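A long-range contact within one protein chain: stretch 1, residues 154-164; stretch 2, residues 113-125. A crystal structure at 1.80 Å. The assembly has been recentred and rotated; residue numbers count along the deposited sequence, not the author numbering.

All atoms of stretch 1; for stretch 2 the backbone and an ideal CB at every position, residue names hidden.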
ATOM      1  N   SER A 154      11.354  15.568  -6.838  1.00 23.95           N
ATOM      2  CA  SER A 154      12.194  15.499  -5.644  1.00 23.63           C
ATOM      3  C   SER A 154      12.121  14.100  -5.044  1.00 28.43           C
ATOM      4  O   SER A 154      11.032  13.520  -4.944  1.00 26.09           O
ATOM      5  CB  SER A 154      11.755  16.557  -4.622  1.00 27.36           C
ATOM      6  OG  SER A 154      12.461  16.410  -3.401  1.00 39.27           O
ATOM      7  N   LEU A 155      13.264  13.530  -4.675  1.00 24.24           N
ATOM      8  CA  LEU A 155      13.274  12.190  -4.095  1.00 25.34           C
ATOM      9  C   LEU A 155      12.417  12.143  -2.832  1.00 25.09           C
ATOM     10  O   LEU A 155      12.663  12.902  -1.890  1.00 22.99           O
ATOM     11  CB  LEU A 155      14.701  11.764  -3.769  1.00 25.27           C
ATOM     12  CG  LEU A 155      15.589  11.622  -5.001  1.00 28.85           C
ATOM     13  CD1 LEU A 155      17.053  11.907  -4.656  1.00 32.03           C
ATOM     14  CD2 LEU A 155      15.437  10.230  -5.586  1.00 23.30           C
ATOM     15  N   PRO A 156      11.395  11.270  -2.809  1.00 22.40           N
ATOM     16  CA  PRO A 156      10.562  11.281  -1.598  1.00 22.69           C
ATOM     17  C   PRO A 156      11.270  10.667  -0.399  1.00 21.70           C
ATOM     18  O   PRO A 156      10.923  11.019   0.717  1.00 24.53           O
ATOM     19  CB  PRO A 156       9.331  10.436  -1.991  1.00 20.69           C
ATOM     20  CG  PRO A 156       9.287  10.506  -3.492  1.00 19.33           C
ATOM     21  CD  PRO A 156      10.764  10.507  -3.905  1.00 20.15           C
ATOM     22  N   VAL A 157      12.225   9.768  -0.623  1.00 19.54           N
ATOM     23  CA  VAL A 157      12.877   9.079   0.489  1.00 17.62           C
ATOM     24  C   VAL A 157      14.058   9.918   0.997  1.00 25.63           C
ATOM     25  O   VAL A 157      14.999  10.228   0.256  1.00 24.72           O
ATOM     26  CB  VAL A 157      13.331   7.664   0.108  1.00 21.03           C
ATOM     27  CG1 VAL A 157      14.309   7.087   1.139  1.00 21.97           C
ATOM     28  CG2 VAL A 157      12.103   6.725  -0.007  1.00 18.01           C
ATOM     29  N   ARG A 158      13.977  10.307   2.261  1.00 21.12           N
ATOM     30  CA  ARG A 158      15.003  11.152   2.869  1.00 23.87           C
ATOM     31  C   ARG A 158      14.965  10.983   4.376  1.00 22.75           C
ATOM     32  O   ARG A 158      13.934  10.612   4.952  1.00 20.24           O
ATOM     33  CB  ARG A 158      14.816  12.613   2.465  1.00 24.37           C
ATOM     34  CG  ARG A 158      13.435  13.191   2.720  1.00 25.49           C
ATOM     35  CD  ARG A 158      13.350  14.597   2.106  1.00 29.65           C
ATOM     36  NE  ARG A 158      13.649  14.537   0.681  1.00 33.18           N
ATOM     37  CZ  ARG A 158      14.200  15.510  -0.036  1.00 40.67           C
ATOM     38  NH1 ARG A 158      14.554  16.667   0.532  1.00 36.39           N
ATOM     39  NH2 ARG A 158      14.402  15.311  -1.343  1.00 34.73           N
ATOM     40  N   PHE A 159      16.103  11.244   5.013  1.00 23.03           N
ATOM     41  CA  PHE A 159      16.314  10.876   6.408  1.00 20.78           C
ATOM     42  C   PHE A 159      16.592  12.092   7.265  1.00 21.15           C
ATOM     43  O   PHE A 159      17.213  13.053   6.803  1.00 22.70           O
ATOM     44  CB  PHE A 159      17.499   9.910   6.548  1.00 22.76           C
ATOM     45  CG  PHE A 159      17.355   8.641   5.767  1.00 22.13           C
ATOM     46  CD1 PHE A 159      17.665   8.596   4.423  1.00 25.14           C
ATOM     47  CD2 PHE A 159      16.920   7.488   6.398  1.00 23.85           C
ATOM     48  CE1 PHE A 159      17.536   7.402   3.690  1.00 28.18           C
ATOM     49  CE2 PHE A 159      16.782   6.289   5.680  1.00 28.22           C
ATOM     50  CZ  PHE A 159      17.094   6.252   4.328  1.00 26.01           C
ATOM     51  N   THR A 160      16.115  12.033   8.504  1.00 22.20           N
ATOM     52  CA  THR A 160      16.301  13.114   9.475  1.00 25.37           C
ATOM     53  C   THR A 160      16.815  12.493  10.761  1.00 24.01           C
ATOM     54  O   THR A 160      16.369  11.431  11.166  1.00 23.58           O
ATOM     55  CB  THR A 160      14.990  13.895   9.751  1.00 26.10           C
ATOM     56  OG1 THR A 160      14.472  14.436   8.528  1.00 22.51           O
ATOM     57  CG2 THR A 160      15.244  15.054  10.713  1.00 24.67           C
ATOM     58  N   LEU A 161      17.758  13.167  11.411  1.00 24.39           N
ATOM     59  CA  LEU A 161      18.325  12.676  12.657  1.00 23.85           C
ATOM     60  C   LEU A 161      18.314  13.826  13.650  1.00 27.37           C
ATOM     61  O   LEU A 161      18.984  14.832  13.423  1.00 24.88           O
ATOM     62  CB  LEU A 161      19.751  12.169  12.422  1.00 31.09           C
ATOM     63  CG  LEU A 161      20.427  11.328  13.493  1.00 32.47           C
ATOM     64  CD1 LEU A 161      19.524  10.172  13.874  1.00 32.71           C
ATOM     65  CD2 LEU A 161      21.753  10.809  12.949  1.00 32.94           C
ATOM     66  N   VAL A 162      17.516  13.697  14.709  1.00 23.77           N
ATOM     67  CA  VAL A 162      17.323  14.790  15.665  1.00 28.71           C
ATOM     68  C   VAL A 162      17.849  14.357  17.028  1.00 29.37           C
ATOM     69  O   VAL A 162      17.374  13.378  17.597  1.00 25.33           O
ATOM     70  CB  VAL A 162      15.836  15.204  15.753  1.00 27.49           C
ATOM     71  CG1 VAL A 162      15.641  16.327  16.749  1.00 25.74           C
ATOM     72  CG2 VAL A 162      15.333  15.647  14.384  1.00 26.62           C
ATOM     73  N   SER A 163      18.832  15.093  17.554  1.00 27.34           N
ATOM     74  CA  SER A 163      19.580  14.645  18.728  1.00 27.88           C
ATOM     75  C   SER A 163      19.488  15.594  19.921  1.00 28.96           C
ATOM     76  O   SER A 163      19.524  16.808  19.760  1.00 27.09           O
ATOM     77  CB  SER A 163      21.069  14.482  18.380  1.00 29.96           C
ATOM     78  OG  SER A 163      21.257  13.520  17.364  1.00 41.96           O
ATOM     79  N   CYS A 164      19.382  15.020  21.113  1.00 29.24           N
ATOM     80  CA  CYS A 164      19.639  15.762  22.345  1.00 32.08           C
ATOM     81  C   CYS A 164      21.148  15.904  22.530  1.00 32.03           C
ATOM     82  O   CYS A 164      21.905  15.041  22.083  1.00 31.63           O
ATOM     83  CB  CYS A 164      19.034  15.048  23.549  1.00 26.34           C
ATOM     84  SG  CYS A 164      17.247  14.875  23.514  1.00 36.65           S
ATOM     85  N   UNK A 113      14.885   5.846 -11.901  1.00 23.75           N
ATOM     86  CA  UNK A 113      15.739   5.187 -10.937  1.00 24.22           C
ATOM     87  C   UNK A 113      17.115   5.840 -11.029  1.00 27.60           C
ATOM     88  O   UNK A 113      17.738   5.821 -12.079  1.00 25.19           O
ATOM     89  CB  UNK A 113      15.810   3.679 -11.187  1.00 24.22           C
ATOM     90  N   UNK A 114      17.562   6.429  -9.928  1.00 27.25           N
ATOM     91  CA  UNK A 114      18.867   7.079  -9.881  1.00 22.74           C
ATOM     92  C   UNK A 114      19.944   6.157  -9.316  1.00 27.14           C
ATOM     93  O   UNK A 114      19.667   5.280  -8.501  1.00 25.21           O
ATOM     94  CB  UNK A 114      18.786   8.357  -9.044  1.00 22.74           C
ATOM     95  N   UNK A 115      21.184   6.370  -9.759  1.00 27.45           N
ATOM     96  CA  UNK A 115      22.343   5.719  -9.170  1.00 25.45           C
ATOM     97  C   UNK A 115      23.378   6.806  -8.868  1.00 26.15           C
ATOM     98  O   UNK A 115      23.155   7.981  -9.182  1.00 25.48           O
ATOM     99  CB  UNK A 115      22.912   4.643 -10.097  1.00 25.45           C
ATOM    100  N   UNK A 116      24.496   6.409  -8.267  1.00 29.94           N
ATOM    101  CA  UNK A 116      25.496   7.378  -7.796  1.00 33.97           C
ATOM    102  C   UNK A 116      24.824   8.465  -6.964  1.00 37.60           C
ATOM    103  O   UNK A 116      25.091   9.660  -7.124  1.00 33.55           O
ATOM    104  CB  UNK A 116      26.246   8.001  -8.975  1.00 33.97           C
ATOM    105  N   UNK A 117      23.920   8.019  -6.095  1.00 34.54           N
ATOM    106  CA  UNK A 117      23.099   8.912  -5.297  1.00 37.21           C
ATOM    107  C   UNK A 117      23.652   9.031  -3.882  1.00 35.57           C
ATOM    108  O   UNK A 117      23.611   8.067  -3.116  1.00 33.12           O
ATOM    109  CB  UNK A 117      21.651   8.420  -5.264  1.00 37.21           C
ATOM    110  N   UNK A 118      24.168  10.213  -3.549  1.00 34.27           N
ATOM    111  CA  UNK A 118      24.628  10.498  -2.195  1.00 37.60           C
ATOM    112  C   UNK A 118      23.451  10.790  -1.273  1.00 38.43           C
ATOM    113  O   UNK A 118      22.651  11.682  -1.543  1.00 40.68           O
ATOM    114  CB  UNK A 118      25.603  11.677  -2.198  1.00 37.60           C
ATOM    115  N   UNK A 119      23.351  10.040  -0.184  1.00 34.13           N
ATOM    116  CA  UNK A 119      22.329  10.309   0.812  1.00 35.10           C
ATOM    117  C   UNK A 119      22.832  11.360   1.802  1.00 35.27           C
ATOM    118  O   UNK A 119      23.842  11.161   2.470  1.00 35.24           O
ATOM    119  CB  UNK A 119      21.935   9.023   1.541  1.00 35.10           C
ATOM    120  N   UNK A 120      22.137  12.487   1.871  1.00 29.95           N
ATOM    121  CA  UNK A 120      22.460  13.519   2.850  1.00 31.51           C
ATOM    122  C   UNK A 120      21.367  13.566   3.913  1.00 33.73           C
ATOM    123  O   UNK A 120      20.191  13.770   3.593  1.00 29.46           O
ATOM    124  CB  UNK A 120      22.620  14.883   2.175  1.00 31.51           C
ATOM    125  N   UNK A 121      21.750  13.363   5.169  1.00 28.28           N
ATOM    126  CA  UNK A 121      20.791  13.361   6.273  1.00 27.22           C
ATOM    127  C   UNK A 121      20.533  14.769   6.796  1.00 30.33           C
ATOM    128  O   UNK A 121      21.467  15.540   6.987  1.00 27.57           O
ATOM    129  CB  UNK A 121      21.294  12.469   7.409  1.00 27.22           C
ATOM    130  N   UNK A 122      19.268  15.122   6.999  1.00 24.21           N
ATOM    131  CA  UNK A 122      18.941  16.375   7.662  1.00 25.27           C
ATOM    132  C   UNK A 122      19.143  16.153   9.160  1.00 23.53           C
ATOM    133  O   UNK A 122      18.620  15.198   9.745  1.00 24.54           O
ATOM    134  CB  UNK A 122      17.515  16.828   7.345  1.00 25.27           C
ATOM    135  N   UNK A 123      19.937  17.009   9.790  1.00 23.86           N
ATOM    136  CA  UNK A 123      20.317  16.759  11.174  1.00 24.42           C
ATOM    137  C   UNK A 123      20.005  17.964  12.029  1.00 25.18           C
ATOM    138  O   UNK A 123      20.207  19.099  11.601  1.00 25.12           O
ATOM    139  CB  UNK A 123      21.802  16.405  11.277  1.00 24.42           C
ATOM    140  N   UNK A 124      19.489  17.699  13.223  1.00 25.45           N
ATOM    141  CA  UNK A 124      19.185  18.744  14.184  1.00 25.85           C
ATOM    142  C   UNK A 124      19.846  18.420  15.518  1.00 26.81           C
ATOM    143  O   UNK A 124      19.694  17.320  16.038  1.00 25.39           O
ATOM    144  CB  UNK A 124      17.673  18.905  14.352  1.00 25.85           C
ATOM    145  N   UNK A 125      20.594  19.376  16.068  1.00 26.89           N
ATOM    146  CA  UNK A 125      21.059  19.260  17.446  1.00 26.14           C
ATOM    147  C   UNK A 125      20.190  20.185  18.276  1.00 22.02           C
ATOM    148  O   UNK A 125      20.202  21.391  18.064  1.00 23.90           O
ATOM    149  CB  UNK A 125      22.543  19.605  17.584  1.00 26.14           C
TER

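Position 113 turns its CA-to-CB bond away from stretch 1, and nothing of that stretch lies within 5.5 Å of the ideal CB. With extended backbone angles, many residues would fit; it is V113, whose beta-branching suits a strand.

At 114 the bond points toward stretch 1, and the ideal CB lies 5.2 Å from L155 CD2. The gap calls for an apolar side chain long enough to cross it, such as leucine, isoleucine or methionine. The residue is L114, whose CD1 reaches to 4.0 Å from L155 CD2.

Positions 115 and 116 are out of reach, so stretch 1 says nothing about them. They are A115 and N116; the latter has phi/psi of 50/44, a left-handed conformation that asparagine and glycine adopt more readily than most residues.

Position 117 again points toward stretch 1, but no atom of it lies within 5.5 Å of the ideal CB. A long apolar chain could still reach the methyls of L155. L117 does so, its CD2 3.8 Å from L155 CD1, so that L155 is touched by two leucines.

Position 118 is out of reach, and a polar residue would be unexceptional: it is D118.

At 119 the bond points toward the ring of F159, with CE1 5.2 Å from the ideal CB. A modest aliphatic group would suffice. V119 brings CG1 to 3.8 Å from F159 CD1, approaching the ring obliquely.

Position 120 points away, leaving its side chain free to be long and charged. K120 makes a long salt bridge, NZ to D118 OD2 at 3.8 Å. Its backbone matters more here: water 1 donates to K120 O (2.7 Å) and accepts from F159 N (2.8 Å), linking the two stretches just before their backbones pair directly.

Position 121 points sideways, its ideal CB 5.3 Å from L161 CB. A branched aliphatic residue could serve two neighbours, and V121 does: CG2 lies 4.1 Å from F159 CB and CG1 3.9 Å from L161 CB.

Parallel pairing now takes over. The backbone of 122 brackets T160, its N donating to F159 O (2.9 Å) and its O accepting from L161 N (2.8 Å). The ideal CB is 4.0 Å from T160 OG1, an acceptor that invites serine, threonine, asparagine or a longer donor. R122 curls back so that NE and NH2 both donate to T160 OG1, each at 3.1 Å, with the hydroxyl at the edge of the guanidinium.

Position 123 pairs with L161 on the other face. A long side chain with an aliphatic stem would fit; E123 sets OE1 3.9 Å from L161 CD2, and E123 OE1 lies 3.1 Å from the O of water 2, one of several acceptors within that water's reach.

Position 124 shares the T160 face, its ideal CB 4.0 Å from V162 CG2, favouring valine or isoleucine. V124 packs there, while its N donates to L161 O (2.9 Å) and its O accepts from S163 N (2.8 Å).

Position 125, opposite S163, tolerates polar chains. Q125 NE2 donates weakly to water 2 (3.4 Å to its O).

Stretch 2, residues 113-125: VLANLDVKVREVQ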
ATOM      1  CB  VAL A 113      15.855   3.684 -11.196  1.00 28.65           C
ATOM      2  CG1 VAL A 113      16.654   3.017 -10.090  1.00 28.07           C
ATOM      3  CG2 VAL A 113      14.454   3.044 -11.311  1.00 24.55           C
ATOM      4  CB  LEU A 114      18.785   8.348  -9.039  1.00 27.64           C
ATOM      5  CG  LEU A 114      17.768   9.393  -9.491  1.00 22.98           C
ATOM      6  CD1 LEU A 114      17.918  10.704  -8.686  1.00 25.63           C
ATOM      7  CD2 LEU A 114      17.873   9.653 -10.990  1.00 25.04           C
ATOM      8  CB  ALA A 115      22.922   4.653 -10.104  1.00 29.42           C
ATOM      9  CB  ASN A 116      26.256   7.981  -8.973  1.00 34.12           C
ATOM     10  CG  ASN A 116      27.061   6.941  -9.731  1.00 40.09           C
ATOM     11  OD1 ASN A 116      26.610   6.404 -10.748  1.00 41.28           O
ATOM     12  ND2 ASN A 116      28.248   6.625  -9.222  1.00 44.03           N
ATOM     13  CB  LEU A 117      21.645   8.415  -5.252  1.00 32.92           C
ATOM     14  CG  LEU A 117      20.683   9.455  -4.683  1.00 36.20           C
ATOM     15  CD1 LEU A 117      20.563  10.630  -5.635  1.00 33.77           C
ATOM     16  CD2 LEU A 117      19.329   8.846  -4.406  1.00 35.40           C
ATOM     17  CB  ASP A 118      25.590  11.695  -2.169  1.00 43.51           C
ATOM     18  CG  ASP A 118      26.591  11.677  -3.307  1.00 52.49           C
ATOM     19  OD1 ASP A 118      26.975  10.576  -3.753  1.00 53.82           O
ATOM     20  OD2 ASP A 118      26.996  12.773  -3.760  1.00 60.19           O
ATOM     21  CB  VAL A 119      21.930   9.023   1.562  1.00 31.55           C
ATOM     22  CG1 VAL A 119      20.975   9.341   2.703  1.00 28.25           C
ATOM     23  CG2 VAL A 119      21.312   8.031   0.585  1.00 29.17           C
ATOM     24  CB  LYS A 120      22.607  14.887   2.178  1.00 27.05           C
ATOM     25  CG  LYS A 120      23.755  14.969   1.153  1.00 37.90           C
ATOM     26  CD  LYS A 120      25.063  14.467   1.757  1.00 38.72           C
ATOM     27  CE  LYS A 120      26.283  14.931   0.962  1.00 48.18           C
ATOM     28  NZ  LYS A 120      26.308  14.356  -0.408  1.00 50.32           N
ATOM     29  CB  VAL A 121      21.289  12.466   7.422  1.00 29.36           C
ATOM     30  CG1 VAL A 121      20.347  12.516   8.605  1.00 28.17           C
ATOM     31  CG2 VAL A 121      21.474  11.028   6.920  1.00 31.81           C
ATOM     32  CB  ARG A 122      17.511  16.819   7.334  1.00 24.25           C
ATOM     33  CG  ARG A 122      17.031  18.040   8.089  1.00 24.56           C
ATOM     34  CD  ARG A 122      15.635  18.484   7.650  1.00 24.52           C
ATOM     35  NE  ARG A 122      14.600  17.515   8.036  1.00 23.12           N
ATOM     36  CZ  ARG A 122      13.293  17.739   7.923  1.00 22.00           C
ATOM     37  NH1 ARG A 122      12.856  18.897   7.441  1.00 22.05           N
ATOM     38  NH2 ARG A 122      12.422  16.805   8.302  1.00 24.09           N
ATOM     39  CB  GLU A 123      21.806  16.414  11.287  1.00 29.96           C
ATOM     40  CG  GLU A 123      22.230  15.251  10.421  1.00 35.16           C
ATOM     41  CD  GLU A 123      23.235  14.352  11.102  1.00 40.50           C
ATOM     42  OE1 GLU A 123      23.309  14.365  12.349  1.00 45.23           O
ATOM     43  OE2 GLU A 123      23.945  13.622  10.382  1.00 47.62           O
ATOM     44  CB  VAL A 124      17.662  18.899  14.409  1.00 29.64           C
ATOM     45  CG1 VAL A 124      17.388  19.967  15.448  1.00 25.88           C
ATOM     46  CG2 VAL A 124      16.945  19.222  13.097  1.00 30.25           C
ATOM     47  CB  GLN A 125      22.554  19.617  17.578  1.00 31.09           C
ATOM     48  CG  GLN A 125      23.495  18.643  16.870  1.00 32.23           C
ATOM     49  CD  GLN A 125      23.654  18.928  15.370  1.00 39.02           C
ATOM     50  OE1 GLN A 125      23.986  20.048  14.969  1.00 39.55           O
ATOM     51  NE2 GLN A 125      23.414  17.909  14.536  1.00 35.04           N
TER
HETATM   52  O   HOH W   1      18.211  11.966   3.385  1.00 23.77           O
HETATM   53  O   HOH W   2      21.640  14.991  14.851  1.00 36.67           O
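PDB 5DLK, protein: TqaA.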